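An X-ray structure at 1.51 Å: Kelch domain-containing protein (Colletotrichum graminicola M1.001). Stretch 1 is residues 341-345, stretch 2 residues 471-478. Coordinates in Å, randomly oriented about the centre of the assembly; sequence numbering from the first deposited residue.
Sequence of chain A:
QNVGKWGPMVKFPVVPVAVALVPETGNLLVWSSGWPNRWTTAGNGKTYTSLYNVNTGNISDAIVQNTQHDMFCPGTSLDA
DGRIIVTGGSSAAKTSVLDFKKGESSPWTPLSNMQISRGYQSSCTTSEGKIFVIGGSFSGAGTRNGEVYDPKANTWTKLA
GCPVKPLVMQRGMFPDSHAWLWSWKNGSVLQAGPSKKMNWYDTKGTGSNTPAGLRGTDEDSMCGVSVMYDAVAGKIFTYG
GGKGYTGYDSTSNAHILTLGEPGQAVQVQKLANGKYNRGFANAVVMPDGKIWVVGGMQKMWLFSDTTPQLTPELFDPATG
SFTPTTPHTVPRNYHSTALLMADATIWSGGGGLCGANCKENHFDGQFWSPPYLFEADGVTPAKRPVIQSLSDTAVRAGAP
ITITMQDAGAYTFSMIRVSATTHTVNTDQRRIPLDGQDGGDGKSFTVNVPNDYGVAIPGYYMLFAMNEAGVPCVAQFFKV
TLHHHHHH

Stretch 1 341-345: MADAT
Stretch 2 471-478: VPCVAQFF

A single hydrogen bond, almost perfectly straight, joins these two segments, whose touching residues are at least 128 apart in the sequence: A475 N donates to A342 O over 2.9 Å, with an N-H...O angle of 175°. No side-chain polar group takes part in the contact; apart from one CA-H...O contact, the rest is packing between carbon atoms, mostly of apolar side chains, with 259 Å² buried when both sides are summed.

The acceptor carbonyl sits in a type I beta turn running from M341 to A344. Its two central residues have phi/psi of -69/-21 (A342) and -83/4 (D343), and the turn is closed by A344 N donating to M341 O at 2.9 Å. M341 enters extended at -100/164, A344 adopts a left-handed conformation at 75/8, and T345 returns to -86/171. M341 N donates to T345 O at 2.9 Å, a second backbone hydrogen bond outside the first.

D343 braces this loop from within. With chi1 at 70° (p) and chi2 at -6°, the carboxylate reaches forward along the chain, and D343 OD1 accepts from both T345 N (3.2 Å, 161°) and T345 OG1 (2.7 Å); the threonine holds chi1 at 67° (p). M341, all three chi angles in m (-56°, -55°, -70°), makes no contact with the other stretch.

Stretch 2 passes the turn in an extended conformation, with phi from -66° to -85° and psi from 125° to 171° over V471 to A475, before entering a strand at Q476 that runs on past F478 (-105/144, -90/146 and -154/167 for Q476 to F478). The register pairs A342 with A475, their CA atoms 5.1 Å apart, and D343 with V474, their CA atoms 4.4 Å apart. Numbering rises in stretch 1 as it falls in stretch 2, with A344 reaching P472, so the two chains run in opposite senses here. A342 O also lies 3.5 Å from V474 CA in a CA-H...O contact, its angle at hydrogen being 131°, so this carbonyl meets consecutive residues of the passing chain.

A342 is the most heavily covered residue, losing 80 Å². Its CA-to-CB bond points toward stretch 2, and A342 CB rests 3.9 Å from F477 CZ, approaching the ring obliquely, and 4.5 Å from A475 CB. F477 (chi1 -70°, m; chi2 -89°) starts sideways, but the end of its ring comes nearer the turn. Further along, A344 CB, also directed toward stretch 2, packs 3.9 Å from P472 CG, on a proline ring with C-gamma endo pucker.

Between these alanine contacts, V474 (chi1 172°, t) lies sideways against D343: V474 CG1 is 4.1 Å from D343 CA and V474 CG2 4.1 Å from D343 CB. The aspartate's CA-to-CB bond points away overall, so the valine meets the base of the side chain while the carboxylate serves its own loop. The CA-to-CB bonds of C473 (chi1 66°, p) and Q476 (chi1 -63°, m; chi2 -55°, m; chi3 -42°) point away from stretch 1. V471 (chi1 -180°, t) and F478 (chi1 72°, p; chi2 -76°) lie out of reach.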

# COMPACT_ATOMS: atom_id res chain seq x y z
N MET A 341 -5.42 1.98 -9.12
CA MET A 341 -5.71 3.28 -9.75
C MET A 341 -7.20 3.69 -9.54
O MET A 341 -8.05 2.82 -9.37
CB MET A 341 -5.39 3.13 -11.24
CG MET A 341 -3.97 2.66 -11.55
SD MET A 341 -2.67 3.67 -10.81
CE MET A 341 -2.77 5.16 -11.72
N ALA A 342 -7.49 4.95 -9.76
CA ALA A 342 -8.88 5.43 -9.58
C ALA A 342 -9.80 4.84 -10.65
O ALA A 342 -11.00 4.71 -10.46
CB ALA A 342 -8.88 6.95 -9.60
N ASP A 343 -9.25 4.38 -11.78
CA ASP A 343 -10.08 3.73 -12.81
C ASP A 343 -10.31 2.27 -12.51
O ASP A 343 -10.86 1.53 -13.32
CB ASP A 343 -9.61 3.97 -14.24
CG ASP A 343 -8.34 3.26 -14.56
OD1 ASP A 343 -7.74 2.69 -13.67
OD2 ASP A 343 -7.89 3.29 -15.73
N ALA A 344 -9.83 1.78 -11.34
CA ALA A 344 -10.03 0.41 -10.89
C ALA A 344 -9.17 -0.65 -11.61
O ALA A 344 -9.35 -1.84 -11.37
CB ALA A 344 -11.53 0.04 -10.88
N THR A 345 -8.24 -0.19 -12.44
CA THR A 345 -7.17 -1.03 -12.94
C THR A 345 -6.04 -0.99 -11.87
O THR A 345 -6.04 -0.19 -10.92
CB THR A 345 -6.60 -0.51 -14.29
OG1 THR A 345 -5.95 0.72 -14.04
CG2 THR A 345 -7.73 -0.44 -15.31
N VAL A 471 -19.81 -4.09 -11.66
CA VAL A 471 -18.90 -3.24 -12.35
C VAL A 471 -18.71 -1.91 -11.66
O VAL A 471 -19.68 -1.20 -11.39
CB VAL A 471 -19.46 -2.95 -13.80
CG1 VAL A 471 -18.49 -2.08 -14.52
CG2 VAL A 471 -19.81 -4.28 -14.49
N PRO A 472 -17.46 -1.52 -11.34
CA PRO A 472 -17.23 -0.27 -10.67
C PRO A 472 -17.14 0.91 -11.57
O PRO A 472 -16.67 0.84 -12.75
CB PRO A 472 -15.90 -0.45 -9.99
CG PRO A 472 -15.15 -1.39 -10.93
CD PRO A 472 -16.19 -2.30 -11.48
N CYS A 473 -17.59 2.05 -11.07
CA CYS A 473 -17.30 3.32 -11.67
C CYS A 473 -15.82 3.64 -11.59
O CYS A 473 -15.05 2.96 -10.86
CB CYS A 473 -18.11 4.44 -11.09
SG CYS A 473 -17.75 4.82 -9.37
N VAL A 474 -15.39 4.72 -12.27
CA VAL A 474 -14.12 5.35 -11.98
C VAL A 474 -14.33 6.15 -10.70
O VAL A 474 -15.37 6.83 -10.48
CB VAL A 474 -13.70 6.26 -13.15
CG1 VAL A 474 -12.49 7.08 -12.77
CG2 VAL A 474 -13.49 5.43 -14.39
N ALA A 475 -13.41 6.08 -9.76
CA ALA A 475 -13.65 6.66 -8.44
C ALA A 475 -13.61 8.11 -8.39
O ALA A 475 -13.01 8.77 -9.24
CB ALA A 475 -12.68 6.07 -7.44
N GLN A 476 -14.33 8.65 -7.38
CA GLN A 476 -14.19 10.07 -7.00
C GLN A 476 -13.41 10.17 -5.73
O GLN A 476 -13.55 9.32 -4.84
CB GLN A 476 -15.56 10.77 -6.85
CG GLN A 476 -16.34 10.80 -8.17
CD GLN A 476 -15.56 11.44 -9.32
OE1 GLN A 476 -14.87 12.47 -9.18
NE2 GLN A 476 -15.72 10.86 -10.51
N PHE A 477 -12.61 11.21 -5.62
CA PHE A 477 -11.77 11.37 -4.43
C PHE A 477 -12.46 12.16 -3.36
O PHE A 477 -13.17 13.13 -3.63
CB PHE A 477 -10.45 12.06 -4.79
CG PHE A 477 -9.54 11.24 -5.59
CD1 PHE A 477 -8.63 10.44 -4.96
CD2 PHE A 477 -9.56 11.22 -6.99
CE1 PHE A 477 -7.78 9.66 -5.68
CE2 PHE A 477 -8.66 10.45 -7.72
CZ PHE A 477 -7.74 9.65 -7.05
N PHE A 478 -12.20 11.83 -2.11
CA PHE A 478 -12.65 12.62 -1.02
C PHE A 478 -11.71 12.38 0.16
O PHE A 478 -10.97 11.41 0.16
CB PHE A 478 -14.12 12.37 -0.58
CG PHE A 478 -14.34 11.04 0.13
CD1 PHE A 478 -14.38 9.86 -0.62
CD2 PHE A 478 -14.46 10.97 1.50
CE1 PHE A 478 -14.60 8.64 0.01
CE2 PHE A 478 -14.66 9.74 2.13
CZ PHE A 478 -14.75 8.62 1.39